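Local coordinates for protein PrgX (Enterococcus faecalis, PDB 2AWI) that serves as the receptor for the peptide sex pheromone cCF10 and probably binds DNA as a repressor that regulates conjugation, at residues L107-H121 with I151-L163. The protein carries 1 engineered substitution. Sequence-based numbering, arbitrary orientation.
Engineered in segment 151-163: Cys153 (natural residue Tyr).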
loop_
_atom_site.group_PDB
_atom_site.type_symbol
_atom_site.label_atom_id
_atom_site.label_comp_id
_atom_site.label_asym_id
_atom_site.label_seq_id
_atom_site.Cartn_x
_atom_site.Cartn_y
_atom_site.Cartn_z
ATOM N N LEU A 107 21.670 -22.386 -39.318
ATOM C CA LEU A 107 20.798 -22.132 -38.188
ATOM C C LEU A 107 20.276 -20.701 -38.249
ATOM O O LEU A 107 19.152 -20.430 -37.837
ATOM C CB LEU A 107 21.551 -22.373 -36.883
ATOM C CG LEU A 107 22.002 -23.822 -36.683
ATOM C CD1 LEU A 107 22.849 -23.925 -35.429
ATOM C CD2 LEU A 107 20.785 -24.739 -36.593
ATOM N N GLN A 108 21.084 -19.783 -38.769
ATOM C CA GLN A 108 20.653 -18.393 -38.876
ATOM C C GLN A 108 19.460 -18.314 -39.822
ATOM O O GLN A 108 18.400 -17.820 -39.451
ATOM C CB GLN A 108 21.799 -17.513 -39.383
ATOM C CG GLN A 108 22.902 -17.311 -38.357
ATOM C CD GLN A 108 22.460 -16.434 -37.194
ATOM O OE1 GLN A 108 23.024 -16.501 -36.100
ATOM N NE2 GLN A 108 21.455 -15.597 -37.431
ATOM N N TYR A 109 19.628 -18.812 -41.044
ATOM C CA TYR A 109 18.537 -18.798 -42.016
ATOM C C TYR A 109 17.296 -19.501 -41.483
ATOM O O TYR A 109 16.172 -19.103 -41.788
ATOM C CB TYR A 109 18.977 -19.442 -43.335
ATOM C CG TYR A 109 19.689 -18.475 -44.254
ATOM C CD1 TYR A 109 19.008 -17.400 -44.824
ATOM C CD2 TYR A 109 21.053 -18.606 -44.515
ATOM C CE1 TYR A 109 19.669 -16.472 -45.628
ATOM C CE2 TYR A 109 21.724 -17.684 -45.319
ATOM C CZ TYR A 109 21.026 -16.620 -45.868
ATOM O OH TYR A 109 21.689 -15.696 -46.640
ATOM N N PHE A 110 17.481 -20.546 -40.685
ATOM C CA PHE A 110 16.309 -21.212 -40.143
ATOM C C PHE A 110 15.601 -20.221 -39.237
ATOM O O PHE A 110 14.383 -20.067 -39.302
ATOM C CB PHE A 110 16.681 -22.460 -39.343
ATOM C CG PHE A 110 15.492 -23.289 -38.951
ATOM C CD1 PHE A 110 14.641 -23.798 -39.928
ATOM C CD2 PHE A 110 15.205 -23.535 -37.613
ATOM C CE1 PHE A 110 13.517 -24.540 -39.579
ATOM C CE2 PHE A 110 14.080 -24.278 -37.251
ATOM C CZ PHE A 110 13.236 -24.781 -38.237
ATOM N N SER A 111 16.379 -19.545 -38.397
ATOM C CA SER A 111 15.839 -18.556 -37.474
ATOM C C SER A 111 15.092 -17.463 -38.241
ATOM O O SER A 111 14.024 -17.023 -37.826
ATOM C CB SER A 111 16.968 -17.940 -36.642
ATOM O OG SER A 111 16.446 -17.116 -35.612
ATOM N N ILE A 112 15.651 -17.030 -39.366
ATOM C CA ILE A 112 15.004 -16.002 -40.174
ATOM C C ILE A 112 13.692 -16.563 -40.723
ATOM O O ILE A 112 12.654 -15.896 -40.703
ATOM C CB ILE A 112 15.907 -15.570 -41.345
ATOM C CG1 ILE A 112 17.151 -14.863 -40.806
ATOM C CG2 ILE A 112 15.144 -14.654 -42.275
ATOM C CD1 ILE A 112 18.185 -14.556 -41.871
ATOM N N TYR A 113 13.759 -17.801 -41.202
ATOM C CA TYR A 113 12.607 -18.506 -41.751
ATOM C C TYR A 113 11.429 -18.472 -40.782
ATOM O O TYR A 113 10.319 -18.107 -41.162
ATOM C CB TYR A 113 12.996 -19.957 -42.046
ATOM C CG TYR A 113 11.825 -20.874 -42.303
ATOM C CD1 TYR A 113 11.075 -20.771 -43.477
ATOM C CD2 TYR A 113 11.456 -21.838 -41.364
ATOM C CE1 TYR A 113 9.985 -21.608 -43.710
ATOM C CE2 TYR A 113 10.372 -22.677 -41.585
ATOM C CZ TYR A 113 9.639 -22.558 -42.761
ATOM O OH TYR A 113 8.568 -23.392 -42.990
ATOM N N LEU A 114 11.671 -18.860 -39.533
ATOM C CA LEU A 114 10.615 -18.858 -38.520
ATOM C C LEU A 114 10.119 -17.429 -38.304
ATOM O O LEU A 114 9.020 -17.209 -37.786
ATOM C CB LEU A 114 11.134 -19.440 -37.196
ATOM C CG LEU A 114 11.549 -20.917 -37.226
ATOM C CD1 LEU A 114 12.155 -21.324 -35.881
ATOM C CD2 LEU A 114 10.336 -21.782 -37.564
ATOM N N GLY A 115 10.947 -16.465 -38.703
ATOM C CA GLY A 115 10.576 -15.068 -38.580
ATOM C C GLY A 115 9.451 -14.770 -39.555
ATOM O O GLY A 115 8.537 -13.991 -39.261
ATOM N N TYR A 116 9.518 -15.394 -40.726
ATOM C CA TYR A 116 8.486 -15.220 -41.739
ATOM C C TYR A 116 7.214 -15.964 -41.334
ATOM O O TYR A 116 6.105 -15.472 -41.543
ATOM C CB TYR A 116 8.966 -15.735 -43.096
ATOM C CG TYR A 116 9.914 -14.807 -43.821
ATOM C CD1 TYR A 116 11.187 -14.534 -43.316
ATOM C CD2 TYR A 116 9.541 -14.211 -45.025
ATOM C CE1 TYR A 116 12.066 -13.688 -44.000
ATOM C CE2 TYR A 116 10.408 -13.367 -45.715
ATOM C CZ TYR A 116 11.667 -13.110 -45.199
ATOM O OH TYR A 116 12.513 -12.277 -45.892
ATOM N N ILE A 117 7.373 -17.149 -40.752
ATOM C CA ILE A 117 6.216 -17.928 -40.327
ATOM C C ILE A 117 5.428 -17.138 -39.298
ATOM O O ILE A 117 4.199 -17.115 -39.323
ATOM C CB ILE A 117 6.637 -19.276 -39.709
ATOM C CG1 ILE A 117 7.339 -20.128 -40.766
ATOM C CG2 ILE A 117 5.413 -20.010 -39.160
ATOM C CD1 ILE A 117 6.481 -20.434 -41.978
ATOM N N SER A 118 6.149 -16.487 -38.394
ATOM C CA SER A 118 5.528 -15.681 -37.353
ATOM C C SER A 118 4.690 -14.584 -37.999
ATOM O O SER A 118 3.527 -14.389 -37.649
ATOM C CB SER A 118 6.607 -15.058 -36.472
ATOM O OG SER A 118 6.028 -14.325 -35.410
ATOM N N ILE A 119 5.293 -13.870 -38.944
ATOM C CA ILE A 119 4.613 -12.790 -39.656
ATOM C C ILE A 119 3.320 -13.293 -40.293
ATOM O O ILE A 119 2.261 -12.692 -40.118
ATOM C CB ILE A 119 5.524 -12.190 -40.761
ATOM C CG1 ILE A 119 6.646 -11.362 -40.126
ATOM C CG2 ILE A 119 4.705 -11.336 -41.705
ATOM C CD1 ILE A 119 7.725 -10.948 -41.104
ATOM N N ALA A 120 3.417 -14.399 -41.028
ATOM C CA ALA A 120 2.265 -14.996 -41.700
ATOM C C ALA A 120 1.152 -15.364 -40.721
ATOM O O ALA A 120 -0.023 -15.113 -40.989
ATOM C CB ALA A 120 2.702 -16.226 -42.480
ATOM N N HIS A 121 1.513 -15.967 -39.593
ATOM C CA HIS A 121 0.520 -16.346 -38.594
ATOM C C HIS A 121 -0.219 -15.111 -38.101
ATOM O O HIS A 121 -1.385 -15.186 -37.705
ATOM C CB HIS A 121 1.182 -17.035 -37.392
ATOM C CG HIS A 121 1.453 -18.494 -37.594
ATOM N ND1 HIS A 121 1.770 -19.340 -36.550
ATOM C CD2 HIS A 121 1.453 -19.260 -38.711
ATOM C CE1 HIS A 121 1.951 -20.563 -37.018
ATOM N NE2 HIS A 121 1.765 -20.542 -38.325
ATOM N N ILE A 151 22.396 -19.288 -31.128
ATOM C CA ILE A 151 21.390 -19.332 -32.181
ATOM C C ILE A 151 20.385 -20.482 -31.992
ATOM O O ILE A 151 19.244 -20.405 -32.468
ATOM C CB ILE A 151 22.063 -19.427 -33.567
ATOM C CG1 ILE A 151 21.010 -19.372 -34.672
ATOM C CG2 ILE A 151 22.875 -20.703 -33.653
ATOM C CD1 ILE A 151 20.168 -18.113 -34.665
ATOM N N ASP A 152 20.801 -21.542 -31.300
ATOM C CA ASP A 152 19.899 -22.662 -31.038
ATOM C C ASP A 152 18.822 -22.203 -30.057
ATOM O O ASP A 152 17.644 -22.530 -30.208
ATOM C CB ASP A 152 20.657 -23.860 -30.458
ATOM C CG ASP A 152 21.540 -24.537 -31.483
ATOM O OD1 ASP A 152 21.017 -24.919 -32.551
ATOM O OD2 ASP A 152 22.755 -24.689 -31.222
ATOM N N CYS A 153 19.225 -21.440 -29.048
ATOM C CA CYS A 153 18.264 -20.930 -28.083
ATOM C C CYS A 153 17.397 -19.841 -28.715
ATOM O O CYS A 153 16.283 -19.593 -28.270
ATOM C CB CYS A 153 18.985 -20.412 -26.839
ATOM S SG CYS A 153 19.592 -21.764 -25.783
ATOM N N GLU A 154 17.897 -19.203 -29.767
ATOM C CA GLU A 154 17.116 -18.178 -30.449
ATOM C C GLU A 154 16.040 -18.925 -31.235
ATOM O O GLU A 154 14.865 -18.560 -31.210
ATOM C CB GLU A 154 17.999 -17.360 -31.399
ATOM C CG GLU A 154 17.304 -16.147 -32.002
ATOM C CD GLU A 154 18.189 -15.387 -32.981
ATOM O OE1 GLU A 154 19.333 -15.025 -32.607
ATOM O OE2 GLU A 154 17.741 -15.148 -34.127
ATOM N N ILE A 155 16.458 -19.980 -31.928
ATOM C CA ILE A 155 15.540 -20.809 -32.708
ATOM C C ILE A 155 14.424 -21.351 -31.811
ATOM O O ILE A 155 13.244 -21.264 -32.146
ATOM C CB ILE A 155 16.299 -21.992 -33.367
ATOM C CG1 ILE A 155 17.045 -21.488 -34.609
ATOM C CG2 ILE A 155 15.335 -23.120 -33.703
ATOM C CD1 ILE A 155 17.934 -22.522 -35.275
ATOM N N VAL A 156 14.799 -21.900 -30.663
ATOM C CA VAL A 156 13.809 -22.439 -29.739
ATOM C C VAL A 156 12.768 -21.396 -29.353
ATOM O O VAL A 156 11.582 -21.698 -29.240
ATOM C CB VAL A 156 14.480 -22.977 -28.468
ATOM C CG1 VAL A 156 13.595 -22.727 -27.261
ATOM C CG2 VAL A 156 14.724 -24.470 -28.626
ATOM N N SER A 157 13.228 -20.169 -29.135
ATOM C CA SER A 157 12.350 -19.071 -28.763
ATOM C C SER A 157 11.394 -18.756 -29.910
ATOM O O SER A 157 10.206 -18.510 -29.696
ATOM C CB SER A 157 13.189 -17.837 -28.433
ATOM O OG SER A 157 12.360 -16.737 -28.098
ATOM N N ASN A 158 11.927 -18.760 -31.127
ATOM C CA ASN A 158 11.134 -18.487 -32.321
ATOM C C ASN A 158 10.061 -19.569 -32.500
ATOM O O ASN A 158 8.956 -19.283 -32.960
ATOM C CB ASN A 158 12.041 -18.454 -33.558
ATOM C CG ASN A 158 13.030 -17.292 -33.540
ATOM O OD1 ASN A 158 14.045 -17.318 -34.239
ATOM N ND2 ASN A 158 12.728 -16.264 -32.759
ATOM N N LEU A 159 10.393 -20.806 -32.131
ATOM C CA LEU A 159 9.461 -21.926 -32.248
ATOM C C LEU A 159 8.304 -21.819 -31.261
ATOM O O LEU A 159 7.164 -22.144 -31.600
ATOM C CB LEU A 159 10.190 -23.256 -32.031
ATOM C CG LEU A 159 11.216 -23.659 -33.092
ATOM C CD1 LEU A 159 11.999 -24.865 -32.609
ATOM C CD2 LEU A 159 10.503 -23.960 -34.410
ATOM N N LEU A 160 8.596 -21.378 -30.039
ATOM C CA LEU A 160 7.554 -21.232 -29.027
ATOM C C LEU A 160 6.537 -20.203 -29.494
ATOM O O LEU A 160 5.453 -20.086 -28.927
ATOM C CB LEU A 160 8.152 -20.774 -27.694
ATOM C CG LEU A 160 8.873 -21.803 -26.813
ATOM C CD1 LEU A 160 9.504 -21.118 -25.605
ATOM C CD2 LEU A 160 7.880 -22.855 -26.348
ATOM N N ASN A 161 6.893 -19.471 -30.545
ATOM C CA ASN A 161 6.046 -18.421 -31.086
ATOM C C ASN A 161 5.125 -18.866 -32.223
ATOM O O ASN A 161 4.116 -18.218 -32.498
ATOM C CB ASN A 161 6.928 -17.271 -31.570
ATOM C CG ASN A 161 6.181 -15.960 -31.658
ATOM O OD1 ASN A 161 5.809 -15.377 -30.638
ATOM N ND2 ASN A 161 5.948 -15.490 -32.879
ATOM N N VAL A 162 5.462 -19.966 -32.887
ATOM C CA VAL A 162 4.646 -20.438 -33.998
ATOM C C VAL A 162 4.351 -21.935 -33.937
ATOM O O VAL A 162 4.024 -22.555 -34.951
ATOM C CB VAL A 162 5.338 -20.132 -35.350
ATOM C CG1 VAL A 162 5.568 -18.640 -35.496
ATOM C CG2 VAL A 162 6.660 -20.881 -35.436
ATOM N N LEU A 163 4.447 -22.515 -32.749
ATOM C CA LEU A 163 4.213 -23.944 -32.604
ATOM C C LEU A 163 3.620 -24.268 -31.236
ATOM O O LEU A 163 3.927 -23.607 -30.246
ATOM C CB LEU A 163 5.542 -24.689 -32.775
ATOM C CG LEU A 163 5.656 -25.865 -33.747
ATOM C CD1 LEU A 163 5.097 -25.475 -35.108
ATOM C CD2 LEU A 163 7.120 -26.276 -33.861
#
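Ser111 is a small knob set among Ile151, Glu154, Ile155 and Asn158, where helix 107-122 runs nearly parallel to helix 150-159 in the TPR-like helical region of the pheromone receptor. The axes of 107-121 and 151-159 approach to 9.4 Å and cross at 16°, a shallow angle consistent with contacts that continue over two turns, from Leu107 to Leu114. With OG anti to the backbone N (chi1 -172°), the serine hydroxyl reaches between two acceptors, Glu154 OE2 and Asn158 OD1, each 2.8 Å from Ser111 OG; its one proton can serve either. The Glu154 chain, extended beyond CG, brings its carboxylate alongside, and Lys79 NZ of helix 74-87 makes a salt bridge to the same OE2.

Ile155 forms the reciprocal knob, among Leu107, Phe110, Ser111 and Leu114. It meets the Phe110 ring at the rim, not over a face, with Ile155 CD1 3.7 Å from Phe110 CD2, while Leu114 CG lies above one face of that ring, offset toward the rim. Closer to the start of both helices, Leu107 slants across Ile151, and CD1 of Leu107 lies 3.7 Å from CG2 of Ile151. Leu114 packs tightly on Leu159, its CD1 only 3.4 Å from Leu159 CD2. Further along, Val162 packs against Ile117, Ser118 and the poorly ordered imidazole of His121, its side chain at roughly a right angle to that of Ile117, and Val162 CG1 comes within 3.5 Å of Ser118 CA.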